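Local coordinates for protein anaerobically-induced outer membrane porin OprE (Pseudomonas aeruginosa, PDB 4FRX) that probably acts as a porin, a beta-barrel of the OprD family that carries small solutes passively across the outer membrane, at residues 293-298 with 346-351. Numbering follows the deposited sequence.
Sequences SGHSIG and YGYDFA. With C8E ((hydroxyethyloxy)tri(ethyloxy)octane), chain E.
His295, Tyr346 and Tyr348 form an aromatic cluster on what is probably the membrane-facing side of a porin barrel, where strands 295-305 and 340-349 pair antiparallel. Ser293 and Gly294 form the type I' turn of the hairpin joining strands 280-292 and 295-305; at Gly294 a CB would jam against the preceding carbonyl oxygen. Ser296 and Gly347 make a hydrogen-bonded pair, with Ser296 N to Gly347 O at 2.9 Å and Gly347 N to Ser296 O at 2.8 Å. The pairs on either side of it, His295 with Tyr348 and Ile297 with Tyr346, are non-hydrogen-bonded. Towards the turn the pairing ends with Asp349 N donating to Gly294 O (3.0 Å, 163° at the hydrogen).

With CG anti to its backbone N and beside the carbonyl carbon (chi1 176°), the Tyr346 ring runs along its strand and brings OH to the imidazole edge, where it is hydrogen-bonded to His295 ND1 at a short 2.5 Å, in a bent geometry. The two rings meet rim to rim. Tyr348 instead lies over one face of the imidazole, with CE1 3.6 Å from His295 CE1 and the planes inclined at 47°.

A water ties the turn to the cluster, donating to Ser293 O (2.8 Å) and hydrogen-bonding Tyr348 OH. At the end of the strand, Asp349 OD1 accepts from Ala351 N in an Asx turn, and the Phe350 ring offers a face to Tyr348 CD2. The alkyl tail of a bound detergent molecule lies over a face of the Tyr348 ring and also touches Phe350, with C2 3.9 Å from Tyr346 OH. Two tyrosines packed against a hydrocarbon chain, close to a short strand-end turn, are consistent with the aromatic girdle of outer-membrane barrels, here probably near the periplasmic rim.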
loop_
_atom_site.group_PDB
_atom_site.type_symbol
_atom_site.label_atom_id
_atom_site.label_comp_id
_atom_site.label_asym_id
_atom_site.label_seq_id
_atom_site.Cartn_x
_atom_site.Cartn_y
_atom_site.Cartn_z
ATOM N N SER A 293 24.006 -15.113 -6.109
ATOM C CA SER A 293 24.358 -16.155 -5.139
ATOM C C SER A 293 23.596 -16.045 -3.818
ATOM O O SER A 293 24.145 -16.326 -2.752
ATOM C CB SER A 293 25.866 -16.147 -4.879
ATOM O OG SER A 293 26.582 -16.245 -6.101
ATOM N N GLY A 294 22.339 -15.623 -3.898
ATOM C CA GLY A 294 21.506 -15.514 -2.720
ATOM C C GLY A 294 21.493 -14.113 -2.140
ATOM O O GLY A 294 20.539 -13.752 -1.442
ATOM N N HIS A 295 22.545 -13.339 -2.422
ATOM C CA HIS A 295 22.673 -11.979 -1.908
ATOM C C HIS A 295 21.946 -10.994 -2.807
ATOM O O HIS A 295 22.034 -11.078 -4.033
ATOM C CB HIS A 295 24.141 -11.542 -1.855
ATOM C CG HIS A 295 25.014 -12.392 -0.985
ATOM N ND1 HIS A 295 25.101 -12.216 0.379
ATOM C CD2 HIS A 295 25.881 -13.390 -1.291
ATOM C CE1 HIS A 295 25.960 -13.087 0.880
ATOM N NE2 HIS A 295 26.447 -13.810 -0.112
ATOM N N SER A 296 21.261 -10.033 -2.198
ATOM C CA SER A 296 20.759 -8.890 -2.947
ATOM C C SER A 296 21.273 -7.610 -2.297
ATOM O O SER A 296 21.194 -7.437 -1.080
ATOM C CB SER A 296 19.224 -8.894 -3.031
ATOM O OG SER A 296 18.629 -8.730 -1.753
ATOM N N ILE A 297 21.832 -6.732 -3.114
ATOM C CA ILE A 297 22.313 -5.455 -2.620
ATOM C C ILE A 297 21.707 -4.333 -3.464
ATOM O O ILE A 297 21.758 -4.360 -4.692
ATOM C CB ILE A 297 23.867 -5.397 -2.585
ATOM C CG1 ILE A 297 24.344 -4.129 -1.878
ATOM C CG2 ILE A 297 24.455 -5.495 -3.977
ATOM C CD1 ILE A 297 24.210 -4.191 -0.367
ATOM N N GLY A 298 21.111 -3.352 -2.791
ATOM C CA GLY A 298 20.425 -2.276 -3.483
ATOM C C GLY A 298 20.805 -0.879 -3.019
ATOM O O GLY A 298 21.216 -0.672 -1.877
ATOM N N TYR A 346 19.990 -4.547 1.824
ATOM C CA TYR A 346 20.665 -5.837 1.749
ATOM C C TYR A 346 19.693 -6.968 2.071
ATOM O O TYR A 346 18.894 -6.877 3.008
ATOM C CB TYR A 346 21.871 -5.939 2.681
ATOM C CG TYR A 346 22.472 -7.326 2.638
ATOM C CD1 TYR A 346 23.192 -7.752 1.532
ATOM C CD2 TYR A 346 22.276 -8.229 3.681
ATOM C CE1 TYR A 346 23.724 -9.031 1.465
ATOM C CE2 TYR A 346 22.807 -9.512 3.628
ATOM C CZ TYR A 346 23.535 -9.903 2.517
ATOM O OH TYR A 346 24.067 -11.175 2.451
ATOM N N GLY A 347 19.791 -8.045 1.303
ATOM C CA GLY A 347 19.008 -9.237 1.575
ATOM C C GLY A 347 19.787 -10.517 1.356
ATOM O O GLY A 347 20.749 -10.546 0.592
ATOM N N TYR A 348 19.382 -11.575 2.047
ATOM C CA TYR A 348 19.964 -12.894 1.818
ATOM C C TYR A 348 18.892 -13.961 1.870
ATOM O O TYR A 348 18.105 -14.013 2.819
ATOM C CB TYR A 348 21.056 -13.223 2.835
ATOM C CG TYR A 348 21.835 -14.471 2.448
ATOM C CD1 TYR A 348 22.667 -14.461 1.334
ATOM C CD2 TYR A 348 21.721 -15.650 3.171
ATOM C CE1 TYR A 348 23.378 -15.574 0.957
ATOM C CE2 TYR A 348 22.438 -16.788 2.799
ATOM C CZ TYR A 348 23.267 -16.732 1.684
ATOM O OH TYR A 348 23.992 -17.828 1.275
ATOM N N ASP A 349 18.867 -14.795 0.835
ATOM C CA ASP A 349 17.968 -15.943 0.750
ATOM C C ASP A 349 18.743 -17.188 1.157
ATOM O O ASP A 349 19.664 -17.601 0.458
ATOM C CB ASP A 349 17.456 -16.091 -0.685
ATOM C CG ASP A 349 16.455 -17.235 -0.847
ATOM O OD1 ASP A 349 16.411 -18.149 0.005
ATOM O OD2 ASP A 349 15.703 -17.218 -1.843
ATOM N N PHE A 350 18.374 -17.795 2.280
ATOM C CA PHE A 350 19.161 -18.906 2.811
ATOM C C PHE A 350 18.936 -20.238 2.090
ATOM O O PHE A 350 19.520 -21.251 2.471
ATOM C CB PHE A 350 18.911 -19.074 4.302
ATOM C CG PHE A 350 19.529 -18.005 5.141
ATOM C CD1 PHE A 350 18.883 -16.792 5.330
ATOM C CD2 PHE A 350 20.754 -18.213 5.755
ATOM C CE1 PHE A 350 19.446 -15.814 6.117
ATOM C CE2 PHE A 350 21.322 -17.235 6.540
ATOM C CZ PHE A 350 20.668 -16.036 6.724
ATOM N N ALA A 351 18.098 -20.233 1.055
ATOM C CA ALA A 351 17.888 -21.428 0.244
ATOM C C ALA A 351 19.189 -21.863 -0.420
ATOM O O ALA A 351 19.466 -23.056 -0.551
ATOM C CB ALA A 351 16.811 -21.190 -0.806
HETATM C C1 C8E E . 26.519 -14.754 4.843
HETATM C C2 C8E E . 25.105 -14.253 4.576
HETATM C C3 C8E E . 24.304 -14.153 5.873
HETATM C C4 C8E E . 23.434 -12.902 5.874
HETATM C C5 C8E E . 23.391 -12.265 7.254
HETATM C C6 C8E E . 22.050 -12.557 7.918
HETATM C C7 C8E E . 22.051 -12.175 9.395
HETATM C C8 C8E E . 20.625 -11.963 9.873
HETATM O O9 C8E E . 20.438 -12.555 11.135
HETATM C C10 C8E E . 20.400 -11.602 12.169
HETATM C C11 C8E E . 19.384 -12.044 13.216
HETATM O O HOH W 1 25.765 -17.620 -0.826
#